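Local coordinates for protein putative sodium:solute symporter (Proteus mirabilis, PDB 5NV9) that uses the sodium gradient across the bacterial inner membrane to take up the sialic acid N-acetylneuraminic acid, which serves as an energy source, at residues A[9-12]-A[13-16]; A[317-320]-A[321-325]; A[446-449]-A[450-454]; A[465-468]-A[469-473]. All coordinates share one frame; numbering follows the deposited sequence.

Contact 1: A[9-12]-A[13-16]; sequences INYA and VLFG
Y11 and F15 sit one turn apart on helix 8-29, and their rings run side by side, pointing the same way. The touch is at one corner of each ring. Y11 CD1 lies 3.7 Å from F15 CE1, and the approach is oblique to the Y11 ring. F15 has CG anti to its own carbonyl carbon (chi1 -81°), which leans the ring back over the preceding turn. The edge of that ring then meets a backbone oxygen: F15 CD1 is 3.2 Å from Y11 O, close to the ring plane. The same Y11 O accepts the F15 N-H at 2.9 Å. L14, three residues on, adds a looser contact, with CD2 4.4 Å from Y11 CD1.

The tight side of the helix is the one turned to helix 328-361, where L14 packs on F337 and V13 on L331. N10 is buried here too, and both ends of its amide are satisfied: OD1 accepts from G327 N, and ND2 donates to F6 O. Y11 OH is bonded to M151 O, and the Y11 ring meets F6 edge-to-face. The loose side carries I9, A12, F15 and G16 on the protein surface. Here A12 and G16 are joined by the backbone alone, G16 N to A12 O at 2.9 Å. F15 may face lipid. This is i to i+4 side-chain packing along the periplasmic end of the first transmembrane helix of this LeuT-fold symporter.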
loop_
_atom_site.group_PDB
_atom_site.type_symbol
_atom_site.label_atom_id
_atom_site.label_comp_id
_atom_site.label_asym_id
_atom_site.label_seq_id
_atom_site.Cartn_x
_atom_site.Cartn_y
_atom_site.Cartn_z
ATOM N N ILE A 9 -23.926 9.611 -18.417
ATOM C CA ILE A 9 -23.883 8.152 -18.250
ATOM C C ILE A 9 -22.587 7.740 -17.509
ATOM O O ILE A 9 -22.664 6.998 -16.548
ATOM C CB ILE A 9 -23.969 7.382 -19.571
ATOM C CG1 ILE A 9 -25.378 7.493 -20.193
ATOM C CG2 ILE A 9 -23.738 5.892 -19.336
ATOM C CD1 ILE A 9 -25.523 6.776 -21.523
ATOM N N ASN A 10 -21.438 8.227 -17.948
ATOM C CA ASN A 10 -20.176 7.941 -17.249
ATOM C C ASN A 10 -20.220 8.360 -15.739
ATOM O O ASN A 10 -19.863 7.558 -14.818
ATOM C CB ASN A 10 -19.013 8.616 -17.987
ATOM C CG ASN A 10 -18.644 7.897 -19.255
ATOM O OD1 ASN A 10 -18.792 6.706 -19.328
ATOM N ND2 ASN A 10 -18.141 8.604 -20.241
ATOM N N TYR A 11 -20.714 9.577 -15.483
ATOM C CA TYR A 11 -20.966 10.004 -14.137
ATOM C C TYR A 11 -21.868 9.102 -13.341
ATOM O O TYR A 11 -21.628 8.901 -12.148
ATOM C CB TYR A 11 -21.456 11.498 -14.064
ATOM C CG TYR A 11 -20.305 12.472 -13.909
ATOM C CD1 TYR A 11 -19.529 12.438 -12.778
ATOM C CD2 TYR A 11 -19.977 13.394 -14.891
ATOM C CE1 TYR A 11 -18.455 13.287 -12.611
ATOM C CE2 TYR A 11 -18.893 14.254 -14.739
ATOM C CZ TYR A 11 -18.142 14.190 -13.584
ATOM O OH TYR A 11 -17.050 15.008 -13.341
ATOM N N ALA A 12 -22.957 8.611 -13.940
ATOM C CA ALA A 12 -23.914 7.859 -13.182
ATOM C C ALA A 12 -23.294 6.538 -12.743
ATOM O O ALA A 12 -23.657 6.010 -11.703
ATOM C CB ALA A 12 -25.183 7.616 -13.999
ATOM N N VAL A 13 -22.391 5.986 -13.565
ATOM C CA VAL A 13 -21.670 4.776 -13.194
ATOM C C VAL A 13 -20.773 5.065 -11.999
ATOM O O VAL A 13 -20.770 4.314 -11.012
ATOM C CB VAL A 13 -20.803 4.262 -14.341
ATOM C CG1 VAL A 13 -19.949 3.110 -13.863
ATOM C CG2 VAL A 13 -21.675 3.819 -15.496
ATOM N N LEU A 14 -20.071 6.185 -12.064
ATOM C CA LEU A 14 -19.190 6.584 -10.970
ATOM C C LEU A 14 -19.976 6.764 -9.654
ATOM O O LEU A 14 -19.553 6.252 -8.606
ATOM C CB LEU A 14 -18.449 7.864 -11.297
ATOM C CG LEU A 14 -17.614 8.413 -10.115
ATOM C CD1 LEU A 14 -16.568 7.383 -9.699
ATOM C CD2 LEU A 14 -16.967 9.738 -10.517
ATOM N N PHE A 15 -21.119 7.442 -9.724
ATOM C CA PHE A 15 -21.922 7.708 -8.520
ATOM C C PHE A 15 -22.679 6.512 -8.007
ATOM O O PHE A 15 -22.949 6.416 -6.819
ATOM C CB PHE A 15 -22.838 8.902 -8.727
ATOM C CG PHE A 15 -22.140 10.210 -8.535
ATOM C CD1 PHE A 15 -21.348 10.741 -9.522
ATOM C CD2 PHE A 15 -22.234 10.883 -7.331
ATOM C CE1 PHE A 15 -20.694 11.943 -9.340
ATOM C CE2 PHE A 15 -21.582 12.080 -7.135
ATOM C CZ PHE A 15 -20.808 12.613 -8.143
ATOM N N GLY A 16 -23.009 5.582 -8.889
ATOM C CA GLY A 16 -23.470 4.274 -8.452
ATOM C C GLY A 16 -22.420 3.519 -7.635
ATOM O O GLY A 16 -22.731 2.914 -6.586
#

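Contact 2: A[317-320]-A[321-325]; sequences PLFI and VTEMP
L318 O is gripped twice by one residue, T322. The hydroxyl OG1 of T322 donates to L318 O at 2.6 Å, and T322 N reaches L318 O at 3.0 Å. The two donors come from opposite faces of the carbonyl plane, with OG1 41° out of it. T322 OG1 stands between its backbone N and carbonyl carbon (chi1 59°), which turns the hydroxyl back along the helix. T322 CG2 then rests 3.9 Å from L318 CD1.

One residue on, E323 lays its aliphatic part over the F319 ring. E323 CB is 3.8 Å from the ring centroid, only 11° off the normal, a CH-pi contact. E323 CG stands over the same face, 3.6 Å from F319 CD2. All this belongs to the C-terminal end of the short periplasmic helix 315-323 of this LeuT-fold transporter. The helix ends with a weak bond from M324 N to I320 O, and M324 is the first residue to leave helical geometry. The selenomethionine side chain of M324 bends at chi3 and lies against I320, with SE 4.0 Å from I320 CG1. I320 and M324 both pack on I332 of helix 328-361, while F319 meets Y298 edge-to-face.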
loop_
_atom_site.group_PDB
_atom_site.type_symbol
_atom_site.label_atom_id
_atom_site.label_comp_id
_atom_site.label_asym_id
_atom_site.label_seq_id
_atom_site.Cartn_x
_atom_site.Cartn_y
_atom_site.Cartn_z
ATOM N N PRO A 317 -4.712 7.606 -18.541
ATOM C CA PRO A 317 -6.007 8.291 -18.446
ATOM C C PRO A 317 -6.484 8.930 -19.740
ATOM O O PRO A 317 -7.695 9.023 -19.968
ATOM C CB PRO A 317 -5.773 9.395 -17.413
ATOM C CG PRO A 317 -4.378 9.235 -16.889
ATOM C CD PRO A 317 -3.796 7.973 -17.447
ATOM N N LEU A 318 -5.541 9.434 -20.533
ATOM C CA LEU A 318 -5.838 9.949 -21.851
ATOM C C LEU A 318 -6.506 8.926 -22.709
ATOM O O LEU A 318 -7.562 9.226 -23.293
ATOM C CB LEU A 318 -4.564 10.413 -22.561
ATOM C CG LEU A 318 -4.908 11.017 -23.938
ATOM C CD1 LEU A 318 -5.617 12.345 -23.726
ATOM C CD2 LEU A 318 -3.680 11.172 -24.815
ATOM N N PHE A 319 -5.906 7.736 -22.816
ATOM C CA PHE A 319 -6.546 6.627 -23.528
ATOM C C PHE A 319 -7.940 6.264 -23.009
ATOM O O PHE A 319 -8.865 6.063 -23.797
ATOM C CB PHE A 319 -5.684 5.380 -23.525
ATOM C CG PHE A 319 -6.252 4.240 -24.320
ATOM C CD1 PHE A 319 -7.159 3.353 -23.757
ATOM C CD2 PHE A 319 -5.890 4.040 -25.639
ATOM C CE1 PHE A 319 -7.690 2.306 -24.503
ATOM C CE2 PHE A 319 -6.417 2.979 -26.393
ATOM C CZ PHE A 319 -7.302 2.117 -25.824
ATOM N N ILE A 320 -8.106 6.207 -21.704
ATOM C CA ILE A 320 -9.398 5.860 -21.155
ATOM C C ILE A 320 -10.489 6.826 -21.572
ATOM O O ILE A 320 -11.557 6.417 -21.994
ATOM C CB ILE A 320 -9.388 5.797 -19.628
ATOM C CG1 ILE A 320 -8.493 4.623 -19.173
ATOM C CG2 ILE A 320 -10.822 5.686 -19.090
ATOM C CD1 ILE A 320 -7.909 4.836 -17.779
ATOM N N VAL A 321 -10.208 8.106 -21.443
ATOM C CA VAL A 321 -11.233 9.086 -21.641
ATOM C C VAL A 321 -11.462 9.368 -23.124
ATOM O O VAL A 321 -12.592 9.767 -23.503
ATOM C CB VAL A 321 -10.892 10.346 -20.861
ATOM C CG1 VAL A 321 -11.801 11.482 -21.220
ATOM C CG2 VAL A 321 -11.026 10.037 -19.366
ATOM N N THR A 322 -10.448 9.147 -23.956
ATOM C CA THR A 322 -10.575 9.460 -25.369
ATOM C C THR A 322 -10.935 8.242 -26.164
ATOM O O THR A 322 -11.520 8.395 -27.211
ATOM C CB THR A 322 -9.296 10.108 -25.987
ATOM O OG1 THR A 322 -8.151 9.239 -25.848
ATOM C CG2 THR A 322 -9.000 11.425 -25.340
ATOM N N GLU A 323 -10.585 7.034 -25.721
ATOM C CA GLU A 323 -10.805 5.841 -26.579
ATOM C C GLU A 323 -11.753 4.767 -26.075
ATOM O O GLU A 323 -11.974 3.778 -26.783
ATOM C CB GLU A 323 -9.499 5.090 -26.857
ATOM C CG GLU A 323 -8.366 5.912 -27.463
ATOM C CD GLU A 323 -8.614 6.455 -28.838
ATOM O OE1 GLU A 323 -9.509 5.950 -29.554
ATOM O OE2 GLU A 323 -7.857 7.376 -29.219
HETATM N N MSE A 324 -12.207 4.855 -24.839
HETATM C CA MSE A 324 -13.072 3.806 -24.319
HETATM C C MSE A 324 -14.484 4.283 -24.420
HETATM O O MSE A 324 -14.783 5.510 -24.293
HETATM C CB MSE A 324 -12.691 3.315 -22.886
HETATM C CG MSE A 324 -11.580 2.302 -23.051
HETATM SE SE MSE A 324 -10.693 2.089 -21.337
HETATM C CE MSE A 324 -11.247 0.203 -21.199
ATOM N N PRO A 325 -15.403 3.341 -24.635
ATOM C CA PRO A 325 -16.781 3.819 -24.925
ATOM C C PRO A 325 -17.509 4.259 -23.705
ATOM O O PRO A 325 -17.139 3.900 -22.564
ATOM C CB PRO A 325 -17.463 2.605 -25.554
ATOM C CG PRO A 325 -16.644 1.419 -25.161
ATOM C CD PRO A 325 -15.250 1.885 -24.806
#

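Contact 3: A[446-449]-A[450-454]; sequences AVLA and ARYGS
The last turn of helix 433-452 keeps its i to i+4 backbone bonds up to G453 N, which reaches A449 O at 2.8 Å. This is the periplasmic C-terminal end of a transmembrane helix. L448 and Y452, one turn apart, form the main side-chain contact across it. L448 CD2 comes in the plane of the Y452 ring, at its edge, 3.8 Å from Y452 CE2. Y452 has CG anti to its carbonyl carbon (chi1 -60°), which sets the ring back beside L448.

R451 covers one face of the same ring. Its CG lies 3.5 Å above the ring plane, over the centre. The arginine chain bends at chi2 (69°), and Y452 CE1 comes to lie over one face of the guanidinium. L448 and Y452 both touch L410 of helix 405-412, and R451 also packs on Y461 of helix 459-475. A450 is buried against Y461 and L456. Just past the helix, S454 OG, which also bonds L456 N, donates to A450 O at 2.5 Å, in the carbonyl plane and on a lone pair.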
loop_
_atom_site.group_PDB
_atom_site.type_symbol
_atom_site.label_atom_id
_atom_site.label_comp_id
_atom_site.label_asym_id
_atom_site.label_seq_id
_atom_site.Cartn_x
_atom_site.Cartn_y
_atom_site.Cartn_z
ATOM N N ALA A 446 22.309 6.121 9.467
ATOM C CA ALA A 446 22.758 5.542 8.239
ATOM C C ALA A 446 21.833 5.933 7.098
ATOM O O ALA A 446 22.337 6.263 6.018
ATOM C CB ALA A 446 22.840 4.027 8.343
ATOM N N VAL A 447 20.521 5.897 7.350
ATOM C CA VAL A 447 19.549 6.262 6.326
ATOM C C VAL A 447 19.594 7.746 5.996
ATOM O O VAL A 447 19.441 8.093 4.815
ATOM C CB VAL A 447 18.076 5.795 6.606
ATOM C CG1 VAL A 447 18.078 4.312 6.898
ATOM C CG2 VAL A 447 17.394 6.533 7.754
ATOM N N LEU A 448 19.789 8.613 6.992
ATOM C CA LEU A 448 19.862 10.065 6.717
ATOM C C LEU A 448 21.134 10.326 5.885
ATOM O O LEU A 448 21.099 11.093 4.915
ATOM C CB LEU A 448 19.924 10.917 8.000
ATOM C CG LEU A 448 18.740 10.881 8.941
ATOM C CD1 LEU A 448 19.170 11.491 10.281
ATOM C CD2 LEU A 448 17.544 11.597 8.287
ATOM N N ALA A 449 22.256 9.699 6.273
ATOM C CA ALA A 449 23.486 9.724 5.417
ATOM C C ALA A 449 23.215 9.299 3.951
ATOM O O ALA A 449 23.650 10.010 3.001
ATOM C CB ALA A 449 24.571 8.855 6.011
ATOM N N ALA A 450 22.509 8.167 3.763
ATOM C CA ALA A 450 22.192 7.621 2.408
ATOM C C ALA A 450 21.395 8.606 1.578
ATOM O O ALA A 450 21.744 8.883 0.432
ATOM C CB ALA A 450 21.403 6.317 2.488
ATOM N N ARG A 451 20.356 9.153 2.203
ATOM C CA ARG A 451 19.355 9.930 1.530
ATOM C C ARG A 451 19.861 11.318 1.259
ATOM O O ARG A 451 19.664 11.804 0.153
ATOM C CB ARG A 451 18.070 10.020 2.364
ATOM C CG ARG A 451 17.079 11.089 1.944
ATOM C CD ARG A 451 16.459 10.741 0.600
ATOM N NE ARG A 451 15.564 11.809 0.244
ATOM C CZ ARG A 451 15.942 12.979 -0.254
ATOM N NH1 ARG A 451 17.223 13.218 -0.538
ATOM N NH2 ARG A 451 15.029 13.917 -0.496
ATOM N N TYR A 452 20.518 11.945 2.251
ATOM C CA TYR A 452 20.887 13.354 2.159
ATOM C C TYR A 452 22.373 13.612 1.873
ATOM O O TYR A 452 22.738 14.699 1.419
ATOM C CB TYR A 452 20.438 14.107 3.405
ATOM C CG TYR A 452 18.964 14.080 3.646
ATOM C CD1 TYR A 452 18.060 14.669 2.737
ATOM C CD2 TYR A 452 18.435 13.460 4.777
ATOM C CE1 TYR A 452 16.667 14.590 2.942
ATOM C CE2 TYR A 452 17.047 13.417 5.008
ATOM C CZ TYR A 452 16.164 13.993 4.090
ATOM O OH TYR A 452 14.784 13.930 4.310
ATOM N N GLY A 453 23.236 12.623 2.060
ATOM C CA GLY A 453 24.672 12.840 1.808
ATOM C C GLY A 453 25.233 11.875 0.781
ATOM O O GLY A 453 26.423 11.578 0.763
ATOM N N SER A 454 24.390 11.290 -0.036
ATOM C CA SER A 454 24.941 10.423 -1.086
ATOM C C SER A 454 24.038 10.423 -2.303
ATOM O O SER A 454 22.909 10.940 -2.266
ATOM C CB SER A 454 25.118 8.994 -0.583
ATOM O OG SER A 454 23.910 8.260 -0.675
#

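Contact 4: A[465-468]-A[469-473]; sequences GSMS and VVIAG
This is local i to i+3 and i to i+4 packing within transmembrane helix 459-475, part of a helix pair with 433-452 near the C-terminal end of the chain. Selenomethionine M467 carries the side-chain part. Its chain bends at chi2 and chi3, both near -50°, and the curl carries the methyl CE forward to V470 and I471. CE then lies 4.1 Å from V470 CG1 and the same distance from I471 CG1. M467 and V470 run side by side, whereas M467 and I471 cross at a slant. I471 CG1 stays close to the backbone as well, 3.2 Å from M467 O. That oxygen takes the I471 N-H at 2.9 Å.

The backbone bonds are uneven. V469 N to G465 O is weak at 3.5 Å, while V470 N to S466 O is an ordinary bond at 3.2 Å.

S466 OG is bonded to G416 O and S468 OG to I464 O, one turn back, while G465 O has a second partner in S443 OG of helix 433-452. V469 is buried between that helix, at S443, and helix 415-427, at P417 and L421, and both S466 and M467 pack on F245 of helix 236-253. A472 is buried too, and its CB rests 3.3 Å from S468 O.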
loop_
_atom_site.group_PDB
_atom_site.type_symbol
_atom_site.label_atom_id
_atom_site.label_comp_id
_atom_site.label_asym_id
_atom_site.label_seq_id
_atom_site.Cartn_x
_atom_site.Cartn_y
_atom_site.Cartn_z
ATOM N N GLY A 465 18.484 0.702 6.114
ATOM C CA GLY A 465 17.731 0.879 7.328
ATOM C C GLY A 465 17.509 -0.444 8.042
ATOM O O GLY A 465 17.785 -0.567 9.232
ATOM N N SER A 466 17.029 -1.435 7.305
ATOM C CA SER A 466 16.771 -2.751 7.874
ATOM C C SER A 466 18.024 -3.410 8.396
ATOM O O SER A 466 18.062 -3.832 9.546
ATOM C CB SER A 466 16.095 -3.673 6.847
ATOM O OG SER A 466 14.720 -3.320 6.751
HETATM N N MSE A 467 19.021 -3.533 7.535
HETATM C CA MSE A 467 20.235 -4.302 7.889
HETATM C C MSE A 467 21.063 -3.620 8.990
HETATM O O MSE A 467 21.798 -4.290 9.703
HETATM C CB MSE A 467 21.048 -4.631 6.655
HETATM C CG MSE A 467 20.336 -5.624 5.742
HETATM SE SE MSE A 467 19.745 -7.263 6.709
HETATM C CE MSE A 467 21.498 -7.718 7.485
ATOM N N SER A 468 20.933 -2.296 9.140
ATOM C CA SER A 468 21.599 -1.561 10.196
ATOM C C SER A 468 21.047 -1.967 11.594
ATOM O O SER A 468 21.787 -2.116 12.571
ATOM C CB SER A 468 21.393 -0.051 10.034
ATOM O OG SER A 468 22.207 0.551 9.040
ATOM N N VAL A 469 19.717 -2.100 11.706
ATOM C CA VAL A 469 19.105 -2.559 12.922
ATOM C C VAL A 469 19.575 -4.001 13.220
ATOM O O VAL A 469 19.984 -4.319 14.363
ATOM C CB VAL A 469 17.538 -2.434 12.877
ATOM C CG1 VAL A 469 16.941 -2.967 14.160
ATOM C CG2 VAL A 469 17.106 -0.984 12.762
ATOM N N VAL A 470 19.531 -4.869 12.211
ATOM C CA VAL A 470 19.888 -6.271 12.383
ATOM C C VAL A 470 21.343 -6.396 12.847
ATOM O O VAL A 470 21.654 -7.086 13.844
ATOM C CB VAL A 470 19.603 -7.121 11.128
ATOM C CG1 VAL A 470 20.173 -8.540 11.249
ATOM C CG2 VAL A 470 18.110 -7.262 10.884
ATOM N N ILE A 471 22.245 -5.746 12.144
ATOM C CA ILE A 471 23.649 -5.869 12.460
ATOM C C ILE A 471 23.996 -5.197 13.813
ATOM O O ILE A 471 24.553 -5.842 14.691
ATOM C CB ILE A 471 24.526 -5.381 11.281
ATOM C CG1 ILE A 471 24.306 -6.271 10.048
ATOM C CG2 ILE A 471 25.983 -5.385 11.659
ATOM C CD1 ILE A 471 24.782 -5.587 8.770
ATOM N N ALA A 472 23.632 -3.930 14.023
ATOM C CA ALA A 472 23.981 -3.292 15.260
ATOM C C ALA A 472 23.272 -4.005 16.395
ATOM O O ALA A 472 23.840 -4.178 17.478
ATOM C CB ALA A 472 23.642 -1.801 15.235
ATOM N N GLY A 473 22.057 -4.490 16.178
ATOM C CA GLY A 473 21.323 -5.105 17.303
ATOM C C GLY A 473 21.791 -6.515 17.598
ATOM O O GLY A 473 21.517 -7.057 18.653
#

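The four contacts form two spatial pairs, 1 with 2 and 3 with 4. Contacts 1 and 2 have centres 16 Å apart; their nearest atoms are about 5 Å apart and do not touch. Both pack on helix 328-361, which carries sodium ligands: the side chain of L14 is about 12 Å from that of A339, and the side chain of I320 about 11 Å from that of A339. Contacts 3 and 4 lie on successive helices that do touch, with V447 CG1 3.5 Å from G465 CA; they lie away from the sodium and sialic acid sites. Contacts 1 and 4 are on opposite sides of the chain's centre, their centres 50 Å apart.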